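Local coordinates for protein ApaG (Shewanella oneidensis, PDB 1TZA), which is of unknown function but belongs to the ApaG family, whose domain has an immunoglobulin-like E-set beta-sandwich fold, at residues 69-74 with 79-84; 34-39 with 98-103; 52-55 with 59-62. All coordinates share one frame; numbering follows the deposited sequence.

The three contacts sample three levels of one beta sandwich. Interaction 2 is its core: two isoleucines of strand 28-38 pack on the ring and hydroxyl of a tyrosine from strand 93-104, with no polar bond between the segments. Interaction 1, partly buried where a loop folds over strand 79-89, combines a hydrogen bond to a carboxylate with CH-pi and apolar packing. It shares with interaction 2 the sheet of 79-89 and 28-38, and touches it through Tyr83 and Tyr100. Interaction 3, the most surface-lying, with four of eight touching residues exposed, is a hairpin built mainly on backbone hydrogen bonds; it shares with interaction 2 the sheet pairing 93-104 with 44-55, where Ile52 packs on Gly98.

Interaction 1 (69-74 with 79-84); sequences VGETPT and TAYQYT
Tyr81 meets two residues of the loop at once, Pro73 over a face of its ring and Glu71 at its hydroxyl. Pro73 supplies a CH-pi contact: its CG stands 3.9 Å from the centroid of the Tyr81 ring, only 14° off the normal, while Pro73 CB touches Tyr81 CE2 at 3.5 Å. The proline thus lies across the ring, displaced toward its rim. At the far end Tyr81 OH donates to Glu71 OE1 over 2.7 Å. That oxygen lies in the plane of the ring, yet the hydroxyl reaches it from above the carboxylate plane, 73° out of it, and the two planes are nearly perpendicular. Glu71 comes from the opposite direction, extended beyond CG. The tyrosine has CG opposite the backbone N (chi1 169°), which directs the ring from the strand across to the loop.

Further along, Val69 CG1 packs on Tyr83 CD1 at 3.8 Å, meeting that ring obliquely, and lies 3.5 Å from Thr84 O. The valine also faces the second subunit, whose Ile17 packs on it and whose Glu18 accepts a hydrogen bond from its backbone N. Behind these contacts, backbone bonds of Pro73 to Leu46 and of Tyr81 to Ile36 fix the loop and the strand to separate sheets, and Tyr83 OH is hydrogen-bonded to Tyr100 OH.

A phenylalanine in place of Tyr81 would probably keep the proline contact but leave the Glu71 carboxylate without its donor and freer to turn. One aromatic side chain therefore joins loop to strand by two unlike interactions, dispersion over its face and a hydrogen bond from its hydroxyl to a probably charged carboxylate, which would be expected to strengthen the polarisation of that O-H.

Interaction 2 (34-39 with 98-103); sequences ITIINL and GTYGMV
Tyr100 reaches across the sandwich from strand 93-104 to Ile34 and Ile36 on strand 28-38, and its side chain can be followed outward atom by atom. From CB, which points toward the opposing strand, CG is set beside the backbone N and opposite the carbonyl carbon (chi1 -73°), a rotation that carries the ring across toward Ile34 and Ile36. CB, CG and the CD atoms make no close contact with 34-39; the closest alpha carbons, those of Ile36 and Tyr100, are 9.8 Å apart. Contact begins at CE2. This atom receives the end of Ile36, with Ile36 CD1 at 3.7 Å from Tyr100 CE2 and Ile36 CG1 just behind. The approach is oblique to the ring, and CD1 also comes within 4.1 Å of Tyr100 CZ.

Beyond CZ, the hydroxyl oxygen lies against the branched side chain of Ile34. Ile34 CG2 is 3.4 Å from Tyr100 OH, near the plane of the ring and at its edge, while CG1 of the same isoleucine stands 3.6 Å from that oxygen. Both branches therefore border the polar tip, although they offer it nothing but hydrocarbon.

The polar partner of Tyr100 is Tyr83 on strand 79-89, which lies beside 28-38 in the opposing sheet. Leu46 of strand 44-55 covers Ile36 and Ile114 of strand 109-120 packs on Tyr100, both from the same sheet as 93-104. The chemistry is that of a sandwich core into which a tyrosine brings one polar atom: aliphatic groups pack round the ring and hydroxyl, and pairing with a second tyrosine satisfies the buried oxygen.

Interaction 3 (52-55 with 59-62); sequences IITD and KTSE
Residues 52-55 and 59-62 form the turn-proximal part of an antiparallel beta hairpin of strands 44-55 and 60-66. Ile53 and Ser61 make the hydrogen-bonded pair: Ile53 N reaches Ser61 O at 2.9 Å, nearly straight at 175°, and Ser61 N returns a bond to Ile53 O at 2.8 Å. Nearer the turn, Asp55 N donates to Lys59 O over 3.1 Å. The carboxylate of Asp55 folds back, its CG lying between the backbone N and carbonyl carbon (chi1 67°), and OD1 accepts Lys59 N at 3.0 Å from above the carboxylate plane. Asn57 N is a second donor to that oxygen, so one atom gathers two backbone amides of the turn. Asp55 OD2 stays 4.1 Å from Lys59 NZ, beyond a salt bridge; that amine pairs with Asp90 OD2 instead.

On one face Thr60 CG2 lies 3.1 Å from Thr54 OG1, in a non-hydrogen-bonded pair, and Ile52 CG1 runs alongside Glu62 CG at 4.0 Å.

On the other face Ile53 turns inward onto Thr87 and Leu89 of strand 79-89, in the opposing sheet, while strand 93-104 flanks 52-55 on its other edge through backbone bonds of Ile52 to Tyr97 and Thr54 to Ile95.

Interaction 1 (69-74 with 79-84)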
loop_
_atom_site.group_PDB
_atom_site.type_symbol
_atom_site.label_atom_id
_atom_site.label_comp_id
_atom_site.label_asym_id
_atom_site.label_seq_id
_atom_site.Cartn_x
_atom_site.Cartn_y
_atom_site.Cartn_z
ATOM N N VAL A 69 8.409 3.758 -7.784
ATOM C CA VAL A 69 8.052 4.685 -6.720
ATOM C C VAL A 69 8.699 6.071 -6.794
ATOM O O VAL A 69 9.227 6.590 -5.803
ATOM C CB VAL A 69 8.294 4.055 -5.319
ATOM C CG1 VAL A 69 7.431 2.803 -5.171
ATOM C CG2 VAL A 69 9.769 3.737 -5.114
ATOM N N GLY A 70 8.657 6.667 -7.982
ATOM C CA GLY A 70 9.186 8.007 -8.150
ATOM C C GLY A 70 10.651 8.199 -8.484
ATOM O O GLY A 70 11.084 9.328 -8.709
ATOM N N GLU A 71 11.428 7.127 -8.511
ATOM C CA GLU A 71 12.833 7.281 -8.851
ATOM C C GLU A 71 13.340 6.248 -9.832
ATOM O O GLU A 71 12.762 5.171 -9.988
ATOM C CB GLU A 71 13.715 7.253 -7.597
ATOM C CG GLU A 71 13.540 6.038 -6.710
ATOM C CD GLU A 71 14.786 5.725 -5.894
ATOM O OE1 GLU A 71 14.658 5.286 -4.728
ATOM O OE2 GLU A 71 15.900 5.906 -6.422
ATOM N N THR A 72 14.424 6.628 -10.500
ATOM C CA THR A 72 15.137 5.813 -11.469
ATOM C C THR A 72 16.471 5.617 -10.746
ATOM O O THR A 72 17.432 6.357 -10.976
ATOM C CB THR A 72 15.353 6.596 -12.801
ATOM O OG1 THR A 72 16.076 7.805 -12.543
ATOM C CG2 THR A 72 14.017 6.960 -13.433
ATOM N N PRO A 73 16.542 4.623 -9.848
ATOM C CA PRO A 73 17.749 4.334 -9.068
ATOM C C PRO A 73 18.929 3.713 -9.806
ATOM O O PRO A 73 18.763 2.909 -10.728
ATOM C CB PRO A 73 17.219 3.421 -7.970
ATOM C CG PRO A 73 16.228 2.577 -8.735
ATOM C CD PRO A 73 15.502 3.609 -9.590
ATOM N N THR A 74 20.131 4.109 -9.405
ATOM C CA THR A 74 21.336 3.552 -10.003
ATOM C C THR A 74 21.836 2.530 -8.991
ATOM O O THR A 74 22.076 2.847 -7.827
ATOM C CB THR A 74 22.397 4.642 -10.270
ATOM O OG1 THR A 74 21.913 5.531 -11.288
ATOM C CG2 THR A 74 23.713 4.016 -10.742
ATOM N N THR A 79 25.239 -4.827 -5.362
ATOM C CA THR A 79 24.338 -4.074 -4.491
ATOM C C THR A 79 22.908 -4.502 -4.742
ATOM O O THR A 79 22.539 -4.801 -5.872
ATOM C CB THR A 79 24.442 -2.546 -4.729
ATOM O OG1 THR A 79 25.804 -2.127 -4.562
ATOM C CG2 THR A 79 23.562 -1.790 -3.738
ATOM N N ALA A 80 22.113 -4.532 -3.678
ATOM C CA ALA A 80 20.715 -4.923 -3.748
ATOM C C ALA A 80 19.828 -3.739 -3.404
ATOM O O ALA A 80 19.821 -3.293 -2.262
ATOM C CB ALA A 80 20.451 -6.053 -2.771
ATOM N N TYR A 81 19.084 -3.237 -4.385
ATOM C CA TYR A 81 18.183 -2.113 -4.162
ATOM C C TYR A 81 16.782 -2.637 -3.892
ATOM O O TYR A 81 16.222 -3.383 -4.695
ATOM C CB TYR A 81 18.169 -1.177 -5.381
ATOM C CG TYR A 81 17.066 -0.134 -5.355
ATOM C CD1 TYR A 81 15.773 -0.453 -5.767
ATOM C CD2 TYR A 81 17.309 1.164 -4.900
ATOM C CE1 TYR A 81 14.748 0.485 -5.729
ATOM C CE2 TYR A 81 16.288 2.117 -4.855
ATOM C CZ TYR A 81 15.006 1.765 -5.273
ATOM O OH TYR A 81 13.973 2.670 -5.225
ATOM N N GLN A 82 16.219 -2.228 -2.763
ATOM C CA GLN A 82 14.892 -2.655 -2.368
ATOM C C GLN A 82 13.897 -1.504 -2.337
ATOM O O GLN A 82 14.245 -0.368 -2.004
ATOM C CB GLN A 82 14.942 -3.300 -0.985
ATOM C CG GLN A 82 13.577 -3.594 -0.393
ATOM C CD GLN A 82 13.655 -4.162 1.012
ATOM O OE1 GLN A 82 14.104 -5.291 1.216
ATOM N NE2 GLN A 82 13.219 -3.373 1.995
ATOM N N TYR A 83 12.653 -1.812 -2.688
ATOM C CA TYR A 83 11.586 -0.826 -2.679
ATOM C C TYR A 83 10.252 -1.534 -2.490
ATOM O O TYR A 83 10.113 -2.733 -2.762
ATOM C CB TYR A 83 11.587 -0.018 -3.976
ATOM C CG TYR A 83 10.824 -0.632 -5.118
ATOM C CD1 TYR A 83 9.450 -0.410 -5.262
ATOM C CD2 TYR A 83 11.476 -1.390 -6.088
ATOM C CE1 TYR A 83 8.749 -0.917 -6.350
ATOM C CE2 TYR A 83 10.784 -1.909 -7.178
ATOM C CZ TYR A 83 9.423 -1.665 -7.305
ATOM O OH TYR A 83 8.741 -2.150 -8.391
ATOM N N THR A 84 9.268 -0.785 -2.021
ATOM C CA THR A 84 7.963 -1.353 -1.793
ATOM C C THR A 84 6.885 -0.512 -2.451
ATOM O O THR A 84 6.943 0.716 -2.437
ATOM C CB THR A 84 7.687 -1.454 -0.282
ATOM O OG1 THR A 84 8.526 -2.475 0.281
ATOM C CG2 THR A 84 6.208 -1.769 -0.012
#

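Interaction 2 (34-39 with 98-103)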
loop_
_atom_site.group_PDB
_atom_site.type_symbol
_atom_site.label_atom_id
_atom_site.label_comp_id
_atom_site.label_asym_id
_atom_site.label_seq_id
_atom_site.Cartn_x
_atom_site.Cartn_y
_atom_site.Cartn_z
ATOM N N ILE A 34 10.124 -5.465 -3.794
ATOM C CA ILE A 34 11.026 -5.967 -4.814
ATOM C C ILE A 34 12.476 -5.690 -4.439
ATOM O O ILE A 34 12.806 -4.624 -3.923
ATOM C CB ILE A 34 10.751 -5.288 -6.189
ATOM C CG1 ILE A 34 9.244 -5.233 -6.471
ATOM C CG2 ILE A 34 11.456 -6.050 -7.309
ATOM C CD1 ILE A 34 8.588 -6.570 -6.720
ATOM N N THR A 35 13.335 -6.669 -4.691
ATOM C CA THR A 35 14.762 -6.528 -4.434
ATOM C C THR A 35 15.405 -6.760 -5.787
ATOM O O THR A 35 15.202 -7.804 -6.412
ATOM C CB THR A 35 15.289 -7.569 -3.434
ATOM O OG1 THR A 35 14.672 -7.358 -2.155
ATOM C CG2 THR A 35 16.812 -7.441 -3.284
ATOM N N ILE A 36 16.155 -5.767 -6.242
ATOM C CA ILE A 36 16.824 -5.814 -7.527
ATOM C C ILE A 36 18.329 -5.839 -7.288
ATOM O O ILE A 36 18.936 -4.826 -6.933
ATOM C CB ILE A 36 16.411 -4.591 -8.353
ATOM C CG1 ILE A 36 14.887 -4.599 -8.521
ATOM C CG2 ILE A 36 17.083 -4.610 -9.698
ATOM C CD1 ILE A 36 14.271 -3.228 -8.673
ATOM N N ILE A 37 18.922 -7.011 -7.472
ATOM C CA ILE A 37 20.352 -7.195 -7.251
ATOM C C ILE A 37 21.173 -7.064 -8.525
ATOM O O ILE A 37 20.899 -7.725 -9.533
ATOM C CB ILE A 37 20.636 -8.582 -6.641
ATOM C CG1 ILE A 37 19.691 -8.837 -5.467
ATOM C CG2 ILE A 37 22.078 -8.656 -6.153
ATOM C CD1 ILE A 37 19.786 -10.245 -4.917
ATOM N N ASN A 38 22.180 -6.197 -8.479
ATOM C CA ASN A 38 23.059 -6.004 -9.620
ATOM C C ASN A 38 24.341 -6.784 -9.373
ATOM O O ASN A 38 25.225 -6.341 -8.634
ATOM C CB ASN A 38 23.366 -4.522 -9.816
ATOM C CG ASN A 38 24.435 -4.282 -10.854
ATOM O OD1 ASN A 38 24.551 -5.021 -11.831
ATOM N ND2 ASN A 38 25.215 -3.229 -10.659
ATOM N N LEU A 39 24.420 -7.958 -9.993
ATOM C CA LEU A 39 25.569 -8.838 -9.863
ATOM C C LEU A 39 26.619 -8.501 -10.920
ATOM O O LEU A 39 27.668 -9.146 -10.994
ATOM C CB LEU A 39 25.119 -10.293 -10.009
ATOM C CG LEU A 39 24.079 -10.763 -8.987
ATOM C CD1 LEU A 39 23.592 -12.157 -9.332
ATOM C CD2 LEU A 39 24.695 -10.742 -7.594
ATOM N N GLY A 98 6.549 -9.080 -15.335
ATOM C CA GLY A 98 6.887 -7.999 -16.244
ATOM C C GLY A 98 8.382 -7.793 -16.403
ATOM O O GLY A 98 9.167 -8.736 -16.262
ATOM N N THR A 99 8.782 -6.561 -16.701
ATOM C CA THR A 99 10.190 -6.251 -16.882
ATOM C C THR A 99 10.524 -4.830 -16.463
ATOM O O THR A 99 9.651 -3.974 -16.361
ATOM C CB THR A 99 10.617 -6.415 -18.350
ATOM O OG1 THR A 99 9.865 -5.511 -19.159
ATOM C CG2 THR A 99 10.367 -7.837 -18.832
ATOM N N TYR A 100 11.807 -4.607 -16.213
ATOM C CA TYR A 100 12.331 -3.306 -15.837
ATOM C C TYR A 100 13.251 -2.904 -16.976
ATOM O O TYR A 100 14.072 -3.710 -17.422
ATOM C CB TYR A 100 13.155 -3.397 -14.547
ATOM C CG TYR A 100 12.352 -3.597 -13.293
ATOM C CD1 TYR A 100 11.251 -2.791 -13.012
ATOM C CD2 TYR A 100 12.721 -4.557 -12.354
ATOM C CE1 TYR A 100 10.537 -2.931 -11.820
ATOM C CE2 TYR A 100 12.019 -4.709 -11.157
ATOM C CZ TYR A 100 10.924 -3.887 -10.894
ATOM O OH TYR A 100 10.236 -4.005 -9.701
ATOM N N GLY A 101 13.116 -1.678 -17.464
ATOM C CA GLY A 101 13.986 -1.231 -18.536
ATOM C C GLY A 101 15.266 -0.699 -17.922
ATOM O O GLY A 101 15.272 0.399 -17.370
HETATM N N MSE A 102 16.346 -1.470 -17.999
HETATM C CA MSE A 102 17.627 -1.051 -17.423
HETATM C C MSE A 102 18.567 -0.413 -18.443
HETATM O O MSE A 102 18.459 -0.658 -19.642
HETATM C CB MSE A 102 18.368 -2.252 -16.815
HETATM C CG MSE A 102 17.545 -3.170 -15.916
HETATM SE SE MSE A 102 16.997 -2.358 -14.252
HETATM C CE MSE A 102 18.724 -1.719 -13.614
ATOM N N VAL A 103 19.491 0.404 -17.948
ATOM C CA VAL A 103 20.506 1.025 -18.787
ATOM C C VAL A 103 21.796 0.956 -17.979
ATOM O O VAL A 103 21.798 1.232 -16.776
ATOM C CB VAL A 103 20.180 2.504 -19.147
ATOM C CG1 VAL A 103 20.014 3.337 -17.892
ATOM C CG2 VAL A 103 21.298 3.077 -20.022
#

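Interaction 3 (52-55 with 59-62)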
loop_
_atom_site.group_PDB
_atom_site.type_symbol
_atom_site.label_atom_id
_atom_site.label_comp_id
_atom_site.label_asym_id
_atom_site.label_seq_id
_atom_site.Cartn_x
_atom_site.Cartn_y
_atom_site.Cartn_z
ATOM N N ILE A 52 2.281 -6.566 -15.669
ATOM C CA ILE A 52 1.129 -7.259 -16.221
ATOM C C ILE A 52 0.517 -7.857 -14.965
ATOM O O ILE A 52 1.113 -8.704 -14.305
ATOM C CB ILE A 52 1.516 -8.377 -17.219
ATOM C CG1 ILE A 52 1.970 -7.758 -18.545
ATOM C CG2 ILE A 52 0.326 -9.304 -17.465
ATOM C CD1 ILE A 52 3.358 -7.176 -18.503
ATOM N N ILE A 53 -0.667 -7.380 -14.626
ATOM C CA ILE A 53 -1.365 -7.812 -13.435
ATOM C C ILE A 53 -2.628 -8.564 -13.827
ATOM O O ILE A 53 -3.444 -8.060 -14.602
ATOM C CB ILE A 53 -1.712 -6.578 -12.572
ATOM C CG1 ILE A 53 -0.427 -5.762 -12.340
ATOM C CG2 ILE A 53 -2.342 -7.007 -11.257
ATOM C CD1 ILE A 53 -0.657 -4.396 -11.721
ATOM N N THR A 54 -2.780 -9.768 -13.282
ATOM C CA THR A 54 -3.921 -10.616 -13.589
ATOM C C THR A 54 -4.688 -11.071 -12.354
ATOM O O THR A 54 -4.086 -11.567 -11.401
ATOM C CB THR A 54 -3.447 -11.866 -14.353
ATOM O OG1 THR A 54 -2.627 -11.460 -15.457
ATOM C CG2 THR A 54 -4.634 -12.667 -14.874
ATOM N N ASP A 55 -6.013 -10.900 -12.366
ATOM C CA ASP A 55 -6.824 -11.341 -11.235
ATOM C C ASP A 55 -7.148 -12.824 -11.437
ATOM O O ASP A 55 -6.786 -13.408 -12.461
ATOM C CB ASP A 55 -8.115 -10.506 -11.085
ATOM C CG ASP A 55 -9.108 -10.700 -12.236
ATOM O OD1 ASP A 55 -8.978 -11.671 -13.011
ATOM O OD2 ASP A 55 -10.042 -9.873 -12.353
ATOM N N LYS A 59 -8.537 -11.513 -15.964
ATOM C CA LYS A 59 -8.729 -10.116 -16.343
ATOM C C LYS A 59 -7.429 -9.399 -16.002
ATOM O O LYS A 59 -7.038 -9.324 -14.838
ATOM C CB LYS A 59 -9.897 -9.517 -15.563
ATOM C CG LYS A 59 -10.717 -8.519 -16.363
ATOM C CD LYS A 59 -10.224 -7.092 -16.192
ATOM C CE LYS A 59 -10.511 -6.599 -14.785
ATOM N NZ LYS A 59 -11.913 -6.915 -14.392
ATOM N N THR A 60 -6.754 -8.877 -17.018
ATOM C CA THR A 60 -5.479 -8.223 -16.781
ATOM C C THR A 60 -5.453 -6.713 -16.945
ATOM O O THR A 60 -6.259 -6.131 -17.671
ATOM C CB THR A 60 -4.387 -8.795 -17.702
ATOM O OG1 THR A 60 -4.580 -8.288 -19.023
ATOM C CG2 THR A 60 -4.455 -10.318 -17.746
ATOM N N SER A 61 -4.506 -6.094 -16.248
ATOM C CA SER A 61 -4.273 -4.657 -16.302
ATOM C C SER A 61 -2.795 -4.552 -16.641
ATOM O O SER A 61 -2.037 -5.485 -16.405
ATOM C CB SER A 61 -4.519 -4.001 -14.941
ATOM O OG SER A 61 -5.834 -4.233 -14.487
ATOM N N GLU A 62 -2.379 -3.424 -17.192
ATOM C CA GLU A 62 -0.980 -3.260 -17.537
ATOM C C GLU A 62 -0.522 -1.924 -17.004
ATOM O O GLU A 62 -1.201 -0.916 -17.177
ATOM C CB GLU A 62 -0.802 -3.316 -19.058
ATOM C CG GLU A 62 0.311 -4.252 -19.529
ATOM C CD GLU A 62 0.428 -4.322 -21.051
ATOM O OE1 GLU A 62 0.759 -3.294 -21.680
ATOM O OE2 GLU A 62 0.185 -5.410 -21.617
#